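Local coordinates for protein aspartate aminotransferase, mitochondrial (PDB 4W5K) that probably transfers the amino group of aspartate to 2-oxoglutarate as a homodimeric, pyridoxal-phosphate-dependent aminotransferase of class one, at residues V31-D41 with S377-V387. The protein carries 1 engineered substitution. Numbering follows the deposited sequence.
Sequences VNLSIGVYRDD and SGLNSTNVEYV
Both carboxylate oxygens of D41 accept from S381: OD1 from the backbone N of S381 at 2.9 Å and OD2 from S381 OG at 2.7 Å, each on its syn side and somewhat out of the carboxylate plane. With CG anti to the backbone N (chi1 -165°), the carboxylate reaches the turn before helix 384-395, and CB of N380 packs against it. Within the turn N380 OD1 accepts twice, from T382 N in an Asx turn and from T382 OG1. The amide of N383 links back to preceding residues, its ND2 donating to G378 O (3.0 Å, 161° at the hydrogen) and its OD1 accepting from N380 N (2.8 Å). The contact joins strand 31-32 and the loop after it to the turn leading into helix 384-395, probably within the small domain usual in this aminotransferase family. A water bridges the two segments, donating to D40 O and S377 O while accepting from N380 ND2. R316 of helix 300-331 donates to R39 O and L379 O. Farther along, S377 OG gives its proton to V37 O at 3.1 Å, from above the carbonyl plane, with CD1 of I35 against the hydroxyl. At the other end V31 CG2 meets V387 CG2 at 4.0 Å, and L33 CD2 lies against L379 CG.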
loop_
_atom_site.group_PDB
_atom_site.type_symbol
_atom_site.label_atom_id
_atom_site.label_comp_id
_atom_site.label_asym_id
_atom_site.label_seq_id
_atom_site.Cartn_x
_atom_site.Cartn_y
_atom_site.Cartn_z
ATOM N N VAL A 31 6.997 3.835 -32.015
ATOM C CA VAL A 31 7.779 4.211 -30.844
ATOM C C VAL A 31 6.855 4.718 -29.734
ATOM O O VAL A 31 5.972 5.544 -29.978
ATOM C CB VAL A 31 8.830 5.311 -31.175
ATOM C CG1 VAL A 31 9.647 5.658 -29.934
ATOM C CG2 VAL A 31 9.745 4.875 -32.329
ATOM N N ASN A 32 7.046 4.212 -28.521
ATOM C CA ASN A 32 6.223 4.632 -27.394
ATOM C C ASN A 32 6.960 5.641 -26.534
ATOM O O ASN A 32 7.846 5.283 -25.758
ATOM C CB ASN A 32 5.798 3.419 -26.547
ATOM C CG ASN A 32 4.774 3.772 -25.476
ATOM O OD1 ASN A 32 4.375 4.927 -25.330
ATOM N ND2 ASN A 32 4.324 2.758 -24.726
ATOM N N LEU A 33 6.596 6.912 -26.680
ATOM C CA LEU A 33 7.211 7.967 -25.890
ATOM C C LEU A 33 6.235 8.451 -24.819
ATOM O O LEU A 33 6.224 9.626 -24.447
ATOM C CB LEU A 33 7.657 9.124 -26.788
ATOM C CG LEU A 33 8.693 8.754 -27.860
ATOM C CD1 LEU A 33 9.113 10.004 -28.627
ATOM C CD2 LEU A 33 9.911 8.102 -27.222
ATOM N N SER A 34 5.419 7.526 -24.311
ATOM C CA SER A 34 4.422 7.885 -23.313
ATOM C C SER A 34 4.656 7.140 -22.008
ATOM O O SER A 34 3.903 7.303 -21.046
ATOM C CB SER A 34 3.019 7.590 -23.834
ATOM O OG SER A 34 2.747 6.196 -23.789
ATOM N N ILE A 35 5.712 6.334 -21.974
ATOM C CA ILE A 35 5.967 5.464 -20.831
ATOM C C ILE A 35 6.374 6.240 -19.588
ATOM O O ILE A 35 6.839 7.369 -19.665
ATOM C CB ILE A 35 7.056 4.420 -21.150
ATOM C CG1 ILE A 35 8.390 5.103 -21.440
ATOM C CG2 ILE A 35 6.651 3.576 -22.345
ATOM C CD1 ILE A 35 9.546 4.134 -21.462
ATOM N N GLY A 36 6.178 5.629 -18.430
ATOM C CA GLY A 36 6.429 6.310 -17.177
ATOM C C GLY A 36 7.622 5.766 -16.417
ATOM O O GLY A 36 7.899 6.219 -15.310
ATOM N N VAL A 37 8.338 4.809 -17.012
ATOM C CA VAL A 37 9.418 4.116 -16.309
ATOM C C VAL A 37 10.718 4.091 -17.130
ATOM O O VAL A 37 10.707 4.288 -18.352
ATOM C CB VAL A 37 9.021 2.650 -15.955
ATOM C CG1 VAL A 37 7.965 2.630 -14.852
ATOM C CG2 VAL A 37 8.503 1.914 -17.170
ATOM N N TYR A 38 11.841 3.856 -16.457
ATOM C CA TYR A 38 13.118 3.780 -17.166
ATOM C C TYR A 38 13.190 2.545 -18.071
ATOM O O TYR A 38 12.609 1.484 -17.775
ATOM C CB TYR A 38 14.300 3.764 -16.170
ATOM C CG TYR A 38 15.660 3.780 -16.863
ATOM C CD1 TYR A 38 16.150 4.958 -17.445
ATOM C CD2 TYR A 38 16.442 2.635 -16.939
ATOM C CE1 TYR A 38 17.383 4.972 -18.104
ATOM C CE2 TYR A 38 17.688 2.645 -17.590
ATOM C CZ TYR A 38 18.145 3.821 -18.162
ATOM O OH TYR A 38 19.368 3.821 -18.819
ATOM N N ARG A 39 13.930 2.695 -19.166
ATOM C CA ARG A 39 14.291 1.600 -20.071
ATOM C C ARG A 39 15.775 1.743 -20.429
ATOM O O ARG A 39 16.279 2.861 -20.466
ATOM C CB ARG A 39 13.456 1.646 -21.359
ATOM C CG ARG A 39 11.987 1.377 -21.154
ATOM C CD ARG A 39 11.812 -0.090 -20.888
ATOM N NE ARG A 39 10.427 -0.528 -20.780
ATOM C CZ ARG A 39 9.790 -0.741 -19.627
ATOM N NH1 ARG A 39 10.398 -0.529 -18.468
ATOM N NH2 ARG A 39 8.545 -1.188 -19.644
ATOM N N ASP A 40 16.465 0.630 -20.665
ATOM C CA ASP A 40 17.865 0.688 -21.117
ATOM C C ASP A 40 17.895 0.973 -22.610
ATOM O O ASP A 40 16.847 1.180 -23.220
ATOM C CB ASP A 40 18.624 -0.608 -20.751
ATOM C CG ASP A 40 18.100 -1.850 -21.455
ATOM O OD1 ASP A 40 17.344 -1.757 -22.443
ATOM O OD2 ASP A 40 18.452 -2.960 -20.993
ATOM N N ASP A 41 19.092 0.989 -23.199
ATOM C CA ASP A 41 19.247 1.266 -24.629
ATOM C C ASP A 41 18.620 0.230 -25.565
ATOM O O ASP A 41 18.448 0.500 -26.754
ATOM C CB ASP A 41 20.731 1.396 -24.971
ATOM C CG ASP A 41 20.958 2.024 -26.333
ATOM O OD1 ASP A 41 20.508 3.172 -26.540
ATOM O OD2 ASP A 41 21.561 1.344 -27.201
ATOM N N SER A 377 13.011 8.160 -21.939
ATOM C CA SER A 377 13.456 6.790 -21.676
ATOM C C SER A 377 13.070 5.836 -22.816
ATOM O O SER A 377 13.680 4.777 -22.998
ATOM C CB SER A 377 12.878 6.296 -20.347
ATOM O OG SER A 377 11.482 6.511 -20.301
ATOM N N GLY A 378 12.066 6.213 -23.604
ATOM C CA GLY A 378 11.653 5.389 -24.732
ATOM C C GLY A 378 12.530 5.624 -25.964
ATOM O O GLY A 378 12.452 4.875 -26.950
ATOM N N LEU A 379 13.364 6.659 -25.898
ATOM C CA LEU A 379 14.347 6.956 -26.945
ATOM C C LEU A 379 15.628 6.164 -26.712
ATOM O O LEU A 379 16.073 6.022 -25.570
ATOM C CB LEU A 379 14.682 8.457 -26.986
ATOM C CG LEU A 379 13.731 9.454 -27.639
ATOM C CD1 LEU A 379 14.292 10.873 -27.553
ATOM C CD2 LEU A 379 13.437 9.088 -29.081
ATOM N N ASN A 380 16.238 5.675 -27.790
ATOM C CA ASN A 380 17.501 4.969 -27.664
ATOM C C ASN A 380 18.300 5.006 -28.963
ATOM O O ASN A 380 17.911 5.663 -29.929
ATOM C CB ASN A 380 17.269 3.521 -27.238
ATOM C CG ASN A 380 16.267 2.822 -28.118
ATOM O OD1 ASN A 380 16.480 2.673 -29.330
ATOM N ND2 ASN A 380 15.157 2.392 -27.520
ATOM N N SER A 381 19.413 4.291 -28.974
ATOM C CA SER A 381 20.278 4.273 -30.151
ATOM C C SER A 381 19.561 3.764 -31.401
ATOM O O SER A 381 19.906 4.171 -32.515
ATOM C CB SER A 381 21.521 3.424 -29.874
ATOM O OG SER A 381 21.211 2.050 -29.740
ATOM N N THR A 382 18.572 2.881 -31.247
ATOM C CA THR A 382 17.954 2.271 -32.429
ATOM C C THR A 382 16.762 3.048 -32.991
ATOM O O THR A 382 16.283 2.727 -34.074
ATOM C CB THR A 382 17.481 0.817 -32.153
ATOM O OG1 THR A 382 16.285 0.828 -31.368
ATOM C CG2 THR A 382 18.555 0.025 -31.426
ATOM N N ASN A 383 16.278 4.068 -32.286
ATOM C CA ASN A 383 15.132 4.804 -32.809
ATOM C C ASN A 383 15.289 6.327 -32.823
ATOM O O ASN A 383 14.404 7.030 -33.306
ATOM C CB ASN A 383 13.856 4.435 -32.038
ATOM C CG ASN A 383 13.920 4.784 -30.545
ATOM O OD1 ASN A 383 14.659 5.684 -30.117
ATOM N ND2 ASN A 383 13.115 4.081 -29.749
ATOM N N VAL A 384 16.396 6.834 -32.289
ATOM C CA VAL A 384 16.521 8.278 -32.113
ATOM C C VAL A 384 16.638 8.974 -33.469
ATOM O O VAL A 384 16.179 10.101 -33.642
ATOM C CB VAL A 384 17.718 8.646 -31.193
ATOM C CG1 VAL A 384 19.043 8.329 -31.845
ATOM C CG2 VAL A 384 17.650 10.126 -30.777
ATOM N N GLU A 385 17.203 8.292 -34.456
ATOM C CA GLU A 385 17.320 8.898 -35.771
ATOM C C GLU A 385 15.952 9.031 -36.436
ATOM O O GLU A 385 15.643 10.074 -37.020
ATOM C CB GLU A 385 18.283 8.094 -36.639
ATOM C CG GLU A 385 19.745 8.328 -36.257
ATOM C CD GLU A 385 20.681 7.247 -36.767
ATOM O OE1 GLU A 385 20.424 6.049 -36.512
ATOM O OE2 GLU A 385 21.681 7.602 -37.426
ATOM N N TYR A 386 15.133 7.992 -36.314
ATOM C CA TYR A 386 13.789 7.955 -36.894
ATOM C C TYR A 386 12.894 9.024 -36.264
ATOM O O TYR A 386 12.163 9.741 -36.958
ATOM C CB TYR A 386 13.173 6.558 -36.715
ATOM C CG TYR A 386 11.707 6.446 -37.103
ATOM C CD1 TYR A 386 11.325 6.406 -38.439
ATOM C CD2 TYR A 386 10.711 6.367 -36.134
ATOM C CE1 TYR A 386 9.991 6.299 -38.797
ATOM C CE2 TYR A 386 9.374 6.266 -36.486
ATOM C CZ TYR A 386 9.022 6.231 -37.823
ATOM O OH TYR A 386 7.694 6.124 -38.187
ATOM N N VAL A 387 12.954 9.120 -34.942
ATOM C CA VAL A 387 12.123 10.066 -34.218
ATOM C C VAL A 387 12.528 11.497 -34.549
ATOM O O VAL A 387 11.665 12.353 -34.728
ATOM C CB VAL A 387 12.201 9.836 -32.711
ATOM C CG1 VAL A 387 11.553 10.992 -31.964
ATOM C CG2 VAL A 387 11.515 8.515 -32.358
HETATM O O HOH W 1 14.756 2.739 -24.709
#